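Local atomic coordinates of DNA repair and recombination protein RadB (Thermococcus kodakarensis, PDB entry 2CVH), a protein that probably binds DNA and acts in DNA repair and homologous recombination as a RecA-like protein, with only very weak ATPase activity expected. Residues 1-9 with 13-25; 182-194 with 202-214. All coordinates share one frame; numbering follows the deposited sequence.

Interaction 1 of 2, residues 1-9 with 13-25; sequences MLSTGTKSL and LGGGFAPGVLTQV
M1 and L2 lie along the glycine-rich turn that follows helix 7-12, and the side chain of M1 is laid over that turn atom by atom. Its CB rests on the peptide between G15 and G16, 3.5 Å from G16 N. CG comes next, near the carbonyl O of G14. The chain then bends at chi2 (-57°), which brings SD beside A18 CB and within 4.0 Å of P19 CD. The methyl M1 CE ends close to L13 O, at 3.4 Å. M1 leaves little room for a side chain at G15, where a CB would press on the methionine CG.

The two backbones pair through a single antiparallel bridge of L2 with F17. L2 N gives a short, nearly straight bond to F17 O (2.7 Å, 166°), lying in the carbonyl plane, while F17 N returns to L2 O from above the plane of that carbonyl. G16 lies so close to the L2-S3 peptide that a CB on it would clash with L2 O and S3 N, and its backbone angles call for glycine as well. Helix 7-12 links the two partners of this bridge and ends in a Schellman motif at G14, before the chain runs through a type II turn at A18-V21 into strand 22-26 of the RecA-like core, the strand that leads to the P-loop.

T4 and F17 meet at about a right angle: CG2 of the threonine approaches F17 CE2 to 3.5 Å, and L2 O sits at the ring edge. With OG1 placed between its backbone N and carbonyl carbon (chi1 59°), T4 turns CG2 to the ring and leaves OG1 to bond D10 and accept from T6 N in an ST turn. The side chain of F17 also touches T40 of helix 33-44 and I150 of strand 149-153.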
loop_
_atom_site.group_PDB
_atom_site.type_symbol
_atom_site.label_atom_id
_atom_site.label_comp_id
_atom_site.label_asym_id
_atom_site.label_seq_id
_atom_site.Cartn_x
_atom_site.Cartn_y
_atom_site.Cartn_z
ATOM N N MET A 1 3.485 8.199 -13.028
ATOM C CA MET A 1 3.714 7.838 -11.599
ATOM C C MET A 1 2.792 8.647 -10.687
ATOM O O MET A 1 2.534 9.837 -10.923
ATOM C CB MET A 1 5.164 8.121 -11.199
ATOM C CG MET A 1 6.201 7.496 -12.111
ATOM S SD MET A 1 5.959 5.731 -12.212
ATOM C CE MET A 1 7.556 5.138 -11.708
ATOM N N LEU A 2 2.324 8.004 -9.625
ATOM C CA LEU A 2 1.457 8.645 -8.656
ATOM C C LEU A 2 2.342 9.150 -7.496
ATOM O O LEU A 2 2.783 8.353 -6.685
ATOM C CB LEU A 2 0.466 7.601 -8.164
ATOM C CG LEU A 2 -0.938 8.098 -7.897
ATOM C CD1 LEU A 2 -1.673 7.060 -7.079
ATOM C CD2 LEU A 2 -0.868 9.389 -7.129
ATOM N N SER A 3 2.615 10.453 -7.424
ATOM C CA SER A 3 3.474 11.017 -6.371
ATOM C C SER A 3 3.084 10.692 -4.931
ATOM O O SER A 3 1.902 10.526 -4.614
ATOM C CB SER A 3 3.618 12.530 -6.545
ATOM O OG SER A 3 4.330 13.111 -5.454
ATOM N N THR A 4 4.104 10.551 -4.076
ATOM C CA THR A 4 3.944 10.252 -2.635
ATOM C C THR A 4 3.919 11.566 -1.847
ATOM O O THR A 4 3.685 11.570 -0.642
ATOM C CB THR A 4 5.137 9.421 -2.036
ATOM O OG1 THR A 4 6.362 10.145 -2.209
ATOM C CG2 THR A 4 5.266 8.072 -2.697
ATOM N N GLY A 5 4.185 12.669 -2.534
ATOM C CA GLY A 5 4.180 13.958 -1.877
ATOM C C GLY A 5 5.448 14.145 -1.083
ATOM O O GLY A 5 5.582 15.123 -0.355
ATOM N N THR A 6 6.401 13.239 -1.293
ATOM C CA THR A 6 7.690 13.261 -0.612
ATOM C C THR A 6 8.814 13.187 -1.657
ATOM O O THR A 6 8.861 12.271 -2.504
ATOM C CB THR A 6 7.781 12.075 0.331
ATOM O OG1 THR A 6 6.571 12.008 1.098
ATOM C CG2 THR A 6 8.939 12.224 1.267
ATOM N N LYS A 7 9.699 14.175 -1.610
ATOM C CA LYS A 7 10.821 14.287 -2.535
ATOM C C LYS A 7 11.730 13.038 -2.535
ATOM O O LYS A 7 12.140 12.560 -3.580
ATOM C CB LYS A 7 11.605 15.546 -2.165
ATOM C CG LYS A 7 12.279 16.253 -3.291
ATOM C CD LYS A 7 13.682 15.759 -3.520
ATOM C CE LYS A 7 14.328 16.493 -4.688
ATOM N NZ LYS A 7 15.709 15.987 -4.911
ATOM N N SER A 8 12.013 12.490 -1.367
ATOM C CA SER A 8 12.878 11.335 -1.293
ATOM C C SER A 8 12.221 10.075 -1.816
ATOM O O SER A 8 12.843 9.313 -2.547
ATOM C CB SER A 8 13.387 11.113 0.141
ATOM O OG SER A 8 12.346 10.855 1.074
ATOM N N LEU A 9 10.990 9.824 -1.380
ATOM C CA LEU A 9 10.246 8.642 -1.800
ATOM C C LEU A 9 10.014 8.655 -3.319
ATOM O O LEU A 9 10.092 7.626 -3.963
ATOM C CB LEU A 9 8.929 8.523 -1.002
ATOM C CG LEU A 9 9.043 8.150 0.490
ATOM C CD1 LEU A 9 7.726 8.272 1.243
ATOM C CD2 LEU A 9 9.526 6.712 0.612
ATOM N N LEU A 13 11.565 6.088 -6.063
ATOM C CA LEU A 13 10.627 5.411 -6.948
ATOM C C LEU A 13 10.571 5.864 -8.408
ATOM O O LEU A 13 9.728 5.377 -9.156
ATOM C CB LEU A 13 9.212 5.489 -6.346
ATOM C CG LEU A 13 8.917 4.714 -5.077
ATOM C CD1 LEU A 13 7.613 5.201 -4.477
ATOM C CD2 LEU A 13 8.890 3.213 -5.390
ATOM N N GLY A 14 11.407 6.808 -8.815
ATOM C CA GLY A 14 11.340 7.255 -10.184
ATOM C C GLY A 14 10.166 8.192 -10.432
ATOM O O GLY A 14 9.818 8.442 -11.585
ATOM N N GLY A 15 9.536 8.685 -9.367
ATOM C CA GLY A 15 8.444 9.633 -9.506
ATOM C C GLY A 15 7.207 9.407 -8.658
ATOM O O GLY A 15 6.385 10.303 -8.476
ATOM N N GLY A 16 7.032 8.185 -8.181
ATOM C CA GLY A 16 5.876 7.883 -7.371
ATOM C C GLY A 16 5.507 6.464 -7.688
ATOM O O GLY A 16 6.262 5.769 -8.345
ATOM N N PHE A 17 4.353 6.024 -7.232
ATOM C CA PHE A 17 3.929 4.675 -7.498
ATOM C C PHE A 17 3.636 4.501 -8.983
ATOM O O PHE A 17 3.174 5.436 -9.645
ATOM C CB PHE A 17 2.726 4.348 -6.639
ATOM C CG PHE A 17 3.047 4.231 -5.175
ATOM C CD1 PHE A 17 3.362 3.004 -4.618
ATOM C CD2 PHE A 17 2.963 5.351 -4.337
ATOM C CE1 PHE A 17 3.583 2.875 -3.250
ATOM C CE2 PHE A 17 3.182 5.236 -2.958
ATOM C CZ PHE A 17 3.492 3.988 -2.414
ATOM N N ALA A 18 3.967 3.316 -9.499
ATOM C CA ALA A 18 3.812 2.965 -10.909
ATOM C C ALA A 18 2.433 2.463 -11.291
ATOM O O ALA A 18 1.876 1.583 -10.634
ATOM C CB ALA A 18 4.829 1.935 -11.291
ATOM N N PRO A 19 1.868 3.014 -12.374
ATOM C CA PRO A 19 0.548 2.591 -12.822
ATOM C C PRO A 19 0.613 1.234 -13.490
ATOM O O PRO A 19 1.610 0.893 -14.117
ATOM C CB PRO A 19 0.161 3.694 -13.810
ATOM C CG PRO A 19 1.449 4.128 -14.380
ATOM C CD PRO A 19 2.356 4.156 -13.177
ATOM N N GLY A 20 -0.435 0.441 -13.314
ATOM C CA GLY A 20 -0.483 -0.852 -13.956
ATOM C C GLY A 20 0.342 -1.927 -13.318
ATOM O O GLY A 20 0.585 -2.953 -13.956
ATOM N N VAL A 21 0.816 -1.696 -12.095
ATOM C CA VAL A 21 1.605 -2.706 -11.379
ATOM C C VAL A 21 1.225 -2.719 -9.907
ATOM O O VAL A 21 0.543 -1.796 -9.420
ATOM C CB VAL A 21 3.153 -2.494 -11.515
ATOM C CG1 VAL A 21 3.572 -2.523 -12.997
ATOM C CG2 VAL A 21 3.581 -1.215 -10.872
ATOM N N LEU A 22 1.534 -3.830 -9.243
ATOM C CA LEU A 22 1.260 -3.956 -7.829
ATOM C C LEU A 22 2.549 -3.638 -7.085
ATOM O O LEU A 22 3.597 -4.220 -7.371
ATOM C CB LEU A 22 0.820 -5.356 -7.446
ATOM C CG LEU A 22 -0.447 -5.995 -8.019
ATOM C CD1 LEU A 22 -0.977 -6.985 -6.997
ATOM C CD2 LEU A 22 -1.510 -4.983 -8.327
ATOM N N THR A 23 2.500 -2.610 -6.246
ATOM C CA THR A 23 3.637 -2.243 -5.429
ATOM C C THR A 23 3.273 -2.696 -4.023
ATOM O O THR A 23 2.187 -2.385 -3.532
ATOM C CB THR A 23 3.895 -0.726 -5.409
ATOM O OG1 THR A 23 4.191 -0.257 -6.735
ATOM C CG2 THR A 23 5.098 -0.402 -4.485
ATOM N N GLN A 24 4.084 -3.570 -3.441
ATOM C CA GLN A 24 3.843 -3.993 -2.067
ATOM C C GLN A 24 4.579 -2.977 -1.193
ATOM O O GLN A 24 5.662 -2.492 -1.555
ATOM C CB GLN A 24 4.413 -5.391 -1.793
ATOM C CG GLN A 24 4.456 -5.732 -0.305
ATOM C CD GLN A 24 5.036 -7.099 0.017
ATOM O OE1 GLN A 24 4.582 -7.768 0.938
ATOM N NE2 GLN A 24 6.029 -7.515 -0.727
ATOM N N VAL A 25 3.946 -2.559 -0.113
ATOM C CA VAL A 25 4.583 -1.641 0.824
ATOM C C VAL A 25 4.367 -2.370 2.115
ATOM O O VAL A 25 3.240 -2.595 2.503
ATOM C CB VAL A 25 3.933 -0.238 0.892
ATOM C CG1 VAL A 25 4.664 0.616 1.940
ATOM C CG2 VAL A 25 4.036 0.455 -0.447
#

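Interaction 2 of 2, residues 182-194 with 202-214; sequences LDKLPKPGLRVAV and PEGLMAYFRITER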
loop_
_atom_site.group_PDB
_atom_site.type_symbol
_atom_site.label_atom_id
_atom_site.label_comp_id
_atom_site.label_asym_id
_atom_site.label_seq_id
_atom_site.Cartn_x
_atom_site.Cartn_y
_atom_site.Cartn_z
ATOM N N LEU A 182 9.433 -0.578 4.775
ATOM C CA LEU A 182 9.551 0.623 5.574
ATOM C C LEU A 182 10.059 0.219 6.950
ATOM O O LEU A 182 9.540 -0.715 7.563
ATOM C CB LEU A 182 8.205 1.335 5.691
ATOM C CG LEU A 182 7.384 1.653 4.446
ATOM C CD1 LEU A 182 6.242 2.533 4.887
ATOM C CD2 LEU A 182 8.187 2.359 3.377
ATOM N N ASP A 183 11.120 0.868 7.404
ATOM C CA ASP A 183 11.658 0.552 8.720
ATOM C C ASP A 183 11.644 1.786 9.586
ATOM O O ASP A 183 11.754 2.917 9.074
ATOM C CB ASP A 183 13.111 0.074 8.614
ATOM C CG ASP A 183 13.249 -1.208 7.833
ATOM O OD1 ASP A 183 12.472 -2.163 8.062
ATOM O OD2 ASP A 183 14.145 -1.242 6.978
ATOM N N LYS A 184 11.607 1.562 10.900
ATOM C CA LYS A 184 11.618 2.660 11.875
ATOM C C LYS A 184 13.023 3.002 12.350
ATOM O O LYS A 184 13.780 2.099 12.692
ATOM C CB LYS A 184 10.837 2.264 13.117
ATOM C CG LYS A 184 9.410 1.955 12.900
ATOM C CD LYS A 184 8.783 1.561 14.200
ATOM C CE LYS A 184 7.304 1.345 14.030
ATOM N NZ LYS A 184 6.673 0.783 15.253
ATOM N N LEU A 185 13.393 4.279 12.331
ATOM C CA LEU A 185 14.685 4.693 12.879
ATOM C C LEU A 185 14.384 5.005 14.360
ATOM O O LEU A 185 13.254 5.354 14.691
ATOM C CB LEU A 185 15.262 5.875 12.108
ATOM C CG LEU A 185 15.772 5.473 10.702
ATOM C CD1 LEU A 185 16.488 6.610 10.008
ATOM C CD2 LEU A 185 16.729 4.329 10.805
ATOM N N PRO A 186 15.368 4.852 15.277
ATOM C CA PRO A 186 15.107 5.118 16.705
ATOM C C PRO A 186 15.034 6.580 17.180
ATOM O O PRO A 186 15.758 6.990 18.077
ATOM C CB PRO A 186 16.223 4.333 17.391
ATOM C CG PRO A 186 17.376 4.616 16.495
ATOM C CD PRO A 186 16.772 4.427 15.087
ATOM N N LYS A 187 14.185 7.362 16.529
ATOM C CA LYS A 187 13.936 8.754 16.859
ATOM C C LYS A 187 12.462 8.820 16.528
ATOM O O LYS A 187 12.028 8.208 15.568
ATOM C CB LYS A 187 14.720 9.718 15.969
ATOM C CG LYS A 187 16.253 9.685 16.131
ATOM C CD LYS A 187 16.879 8.485 15.390
ATOM C CE LYS A 187 18.289 8.783 14.865
ATOM N NZ LYS A 187 18.839 7.631 14.101
ATOM N N PRO A 188 11.660 9.526 17.335
ATOM C CA PRO A 188 10.213 9.631 17.095
ATOM C C PRO A 188 9.834 10.084 15.680
ATOM O O PRO A 188 10.336 11.089 15.179
ATOM C CB PRO A 188 9.760 10.605 18.180
ATOM C CG PRO A 188 10.739 10.291 19.337
ATOM C CD PRO A 188 12.059 10.199 18.586
ATOM N N GLY A 189 9.026 9.268 15.005
ATOM C CA GLY A 189 8.596 9.576 13.641
ATOM C C GLY A 189 9.582 9.337 12.495
ATOM O O GLY A 189 9.204 9.451 11.318
ATOM N N LEU A 190 10.829 8.993 12.827
ATOM C CA LEU A 190 11.895 8.764 11.839
ATOM C C LEU A 190 11.764 7.392 11.167
ATOM O O LEU A 190 11.640 6.358 11.838
ATOM C CB LEU A 190 13.276 8.873 12.492
ATOM C CG LEU A 190 14.310 9.855 11.937
ATOM C CD1 LEU A 190 15.666 9.326 12.281
ATOM C CD2 LEU A 190 14.231 10.042 10.434
ATOM N N ARG A 191 11.853 7.392 9.844
ATOM C CA ARG A 191 11.689 6.165 9.076
ATOM C C ARG A 191 12.586 6.136 7.842
ATOM O O ARG A 191 13.112 7.163 7.402
ATOM C CB ARG A 191 10.236 6.077 8.587
ATOM C CG ARG A 191 9.155 6.148 9.655
ATOM C CD ARG A 191 9.116 4.893 10.482
ATOM N NE ARG A 191 8.049 4.964 11.478
ATOM C CZ ARG A 191 8.206 5.353 12.747
ATOM N NH1 ARG A 191 9.411 5.711 13.216
ATOM N NH2 ARG A 191 7.141 5.405 13.546
ATOM N N VAL A 192 12.714 4.954 7.257
ATOM C CA VAL A 192 13.480 4.813 6.024
ATOM C C VAL A 192 12.770 3.760 5.173
ATOM O O VAL A 192 12.243 2.777 5.698
ATOM C CB VAL A 192 14.968 4.393 6.297
ATOM C CG1 VAL A 192 15.015 3.011 6.968
ATOM C CG2 VAL A 192 15.826 4.445 4.974
ATOM N N ALA A 193 12.660 4.018 3.879
ATOM C CA ALA A 193 12.050 3.042 2.987
ATOM C C ALA A 193 13.189 2.409 2.144
ATOM O O ALA A 193 14.129 3.089 1.743
ATOM C CB ALA A 193 11.021 3.725 2.065
ATOM N N VAL A 194 13.126 1.107 1.923
ATOM C CA VAL A 194 14.123 0.458 1.105
ATOM C C VAL A 194 13.400 -0.155 -0.086
ATOM O O VAL A 194 12.401 -0.865 0.079
ATOM C CB VAL A 194 14.871 -0.641 1.883
ATOM C CG1 VAL A 194 15.928 -1.299 0.987
ATOM C CG2 VAL A 194 15.536 -0.053 3.123
ATOM N N PRO A 202 17.185 1.469 -9.454
ATOM C CA PRO A 202 18.165 0.631 -8.747
ATOM C C PRO A 202 17.586 0.124 -7.425
ATOM O O PRO A 202 16.951 0.863 -6.674
ATOM C CB PRO A 202 19.328 1.590 -8.522
ATOM C CG PRO A 202 19.300 2.427 -9.746
ATOM C CD PRO A 202 17.811 2.725 -9.917
ATOM N N GLU A 203 17.773 -1.163 -7.176
ATOM C CA GLU A 203 17.273 -1.807 -5.990
ATOM C C GLU A 203 18.252 -1.685 -4.837
ATOM O O GLU A 203 19.449 -1.493 -5.045
ATOM C CB GLU A 203 16.944 -3.259 -6.315
ATOM C CG GLU A 203 15.890 -3.370 -7.409
ATOM C CD GLU A 203 15.495 -4.798 -7.730
ATOM O OE1 GLU A 203 14.579 -4.995 -8.548
ATOM O OE2 GLU A 203 16.085 -5.737 -7.170
ATOM N N GLY A 204 17.726 -1.770 -3.619
ATOM C CA GLY A 204 18.543 -1.637 -2.436
ATOM C C GLY A 204 18.663 -0.190 -1.977
ATOM O O GLY A 204 19.150 0.055 -0.868
ATOM N N LEU A 205 18.301 0.766 -2.841
ATOM C CA LEU A 205 18.354 2.184 -2.481
ATOM C C LEU A 205 17.320 2.539 -1.384
ATOM O O LEU A 205 16.370 1.791 -1.153
ATOM C CB LEU A 205 18.224 3.079 -3.712
ATOM C CG LEU A 205 19.505 3.510 -4.438
ATOM C CD1 LEU A 205 20.423 2.317 -4.669
ATOM C CD2 LEU A 205 19.156 4.181 -5.763
ATOM N N MET A 206 17.533 3.672 -0.710
ATOM C CA MET A 206 16.706 4.108 0.418
ATOM C C MET A 206 16.287 5.556 0.335
ATOM O O MET A 206 16.937 6.353 -0.320
ATOM C CB MET A 206 17.502 4.024 1.721
ATOM C CG MET A 206 18.239 2.740 1.920
ATOM S SD MET A 206 19.532 2.944 3.141
ATOM C CE MET A 206 19.160 1.493 4.020
ATOM N N ALA A 207 15.283 5.899 1.145
ATOM C CA ALA A 207 14.748 7.255 1.237
ATOM C C ALA A 207 14.330 7.426 2.687
ATOM O O ALA A 207 13.617 6.587 3.249
ATOM C CB ALA A 207 13.533 7.424 0.326
ATOM N N TYR A 208 14.840 8.474 3.315
ATOM C CA TYR A 208 14.503 8.777 4.703
ATOM C C TYR A 208 13.267 9.700 4.716
ATOM O O TYR A 208 13.095 10.556 3.826
ATOM C CB TYR A 208 15.687 9.483 5.386
ATOM C CG TYR A 208 16.874 8.570 5.594
ATOM C CD1 TYR A 208 16.867 7.615 6.614
ATOM C CD2 TYR A 208 17.970 8.606 4.718
ATOM C CE1 TYR A 208 17.923 6.702 6.749
ATOM C CE2 TYR A 208 19.035 7.696 4.848
ATOM C CZ TYR A 208 19.000 6.751 5.862
ATOM O OH TYR A 208 20.023 5.840 5.993
ATOM N N PHE A 209 12.393 9.518 5.693
ATOM C CA PHE A 209 11.233 10.384 5.787
ATOM C C PHE A 209 10.799 10.423 7.246
ATOM O O PHE A 209 11.346 9.685 8.069
ATOM C CB PHE A 209 10.105 9.882 4.841
ATOM C CG PHE A 209 9.513 8.529 5.224
ATOM C CD1 PHE A 209 10.104 7.334 4.790
ATOM C CD2 PHE A 209 8.334 8.454 5.969
ATOM C CE1 PHE A 209 9.526 6.101 5.091
ATOM C CE2 PHE A 209 7.752 7.215 6.272
ATOM C CZ PHE A 209 8.354 6.039 5.828
ATOM N N ARG A 210 9.852 11.298 7.576
ATOM C CA ARG A 210 9.334 11.367 8.947
ATOM C C ARG A 210 7.811 11.461 8.953
ATOM O O ARG A 210 7.209 12.006 8.045
ATOM C CB ARG A 210 9.956 12.537 9.744
ATOM C CG ARG A 210 9.826 13.856 9.073
ATOM C CD ARG A 210 10.559 14.963 9.791
ATOM N NE ARG A 210 10.687 16.131 8.914
ATOM C CZ ARG A 210 9.963 17.244 9.017
ATOM N NH1 ARG A 210 9.040 17.367 9.964
ATOM N NH2 ARG A 210 10.187 18.252 8.187
ATOM N N ILE A 211 7.200 10.812 9.926
ATOM C CA ILE A 211 5.765 10.838 10.089
ATOM C C ILE A 211 5.478 12.048 10.954
ATOM O O ILE A 211 5.971 12.127 12.084
ATOM C CB ILE A 211 5.250 9.572 10.800
ATOM C CG1 ILE A 211 5.556 8.334 9.909
ATOM C CG2 ILE A 211 3.736 9.742 11.137
ATOM C CD1 ILE A 211 5.162 6.984 10.500
ATOM N N THR A 212 4.741 13.003 10.397
ATOM C CA THR A 212 4.377 14.227 11.094
ATOM C C THR A 212 2.858 14.416 11.067
ATOM O O THR A 212 2.121 13.542 10.619
ATOM C CB THR A 212 4.991 15.453 10.436
ATOM O OG1 THR A 212 4.349 15.685 9.170
ATOM C CG2 THR A 212 6.482 15.265 10.243
ATOM N N GLU A 213 2.402 15.567 11.545
ATOM C CA GLU A 213 0.984 15.876 11.556
ATOM C C GLU A 213 0.482 16.021 10.129
ATOM O O GLU A 213 -0.694 15.774 9.868
ATOM C CB GLU A 213 0.722 17.168 12.329
ATOM C CG GLU A 213 0.638 16.972 13.829
ATOM C CD GLU A 213 1.991 17.000 14.532
ATOM O OE1 GLU A 213 2.144 17.829 15.455
ATOM O OE2 GLU A 213 2.897 16.206 14.179
ATOM N N ARG A 214 1.381 16.389 9.209
ATOM C CA ARG A 214 1.019 16.568 7.806
ATOM C C ARG A 214 1.010 15.271 7.006
ATOM O O ARG A 214 0.746 15.296 5.804
ATOM C CB ARG A 214 1.966 17.534 7.111
ATOM C CG ARG A 214 2.235 18.791 7.873
ATOM C CD ARG A 214 3.097 19.754 7.063
ATOM N NE ARG A 214 2.425 20.191 5.841
ATOM C CZ ARG A 214 3.061 20.570 4.738
ATOM N NH1 ARG A 214 4.386 20.572 4.709
ATOM N NH2 ARG A 214 2.374 20.911 3.652
#
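F209 holds CG between its backbone N and carbonyl carbon (chi1 66°), and R191 sets its own CG anti to the carbonyl carbon (chi1 -56°); together these lay the phenyl face against the arginine's aliphatic root. R191 CB stands 3.5 Å from the ring centroid, 20° off the normal, a CH-pi contact, while A193 N meets the ring edge. Were F209 an alanine, the ring packed on R191 CB and CG and near A193 CB and L182 CD1 would be gone, probably leaving a gap on that face of the hairpin. R191 then bends at chi2, passing I211 CD1 at 3.7 Å from NE; NH1 folds back to L190 O and NH2 reaches A30 O in the predicted ATP-binding loop.

Antiparallel backbone bonds join R191 with F209 and A193 with A207, and I211 N closes on G189 O at 2.8 Å. V192, Y208, V194 and M206 share the other face, where V192 CG2 lies over the tyrosine ring and L185 CD1 touches the ring edge, 3.6 Å from Y208 CD1.

This beta hairpin of strands 190-197 and 206-212 lies between strands 178-184 and 215-218, with helix 7-12 packed on A193 and A207 and helix 59-67 beside I211.

How the interactions relate
Along the chain the two come in series, 1-25 well ahead of 182-214, and their centres lie 15 Å apart. Both belong to one mixed sheet: strand 22-26, entered at the end of interaction 1, neighbours strand 178-184, where interaction 2 begins, and V25 CG1 packs on L182 CG at 3.8 Å. Helix 7-12 makes a second join, with S8 OG probably hydrogen-bonded to Y208 O and L9 CD2 against A193 CB. The N-terminal segment is thereby fastened to the antiparallel part of the sheet in this RecA-like fold. As for the predicted ATP-binding loop, interaction 1 leads into it through strand 22-26, while interaction 2 touches it directly at I211 and R191.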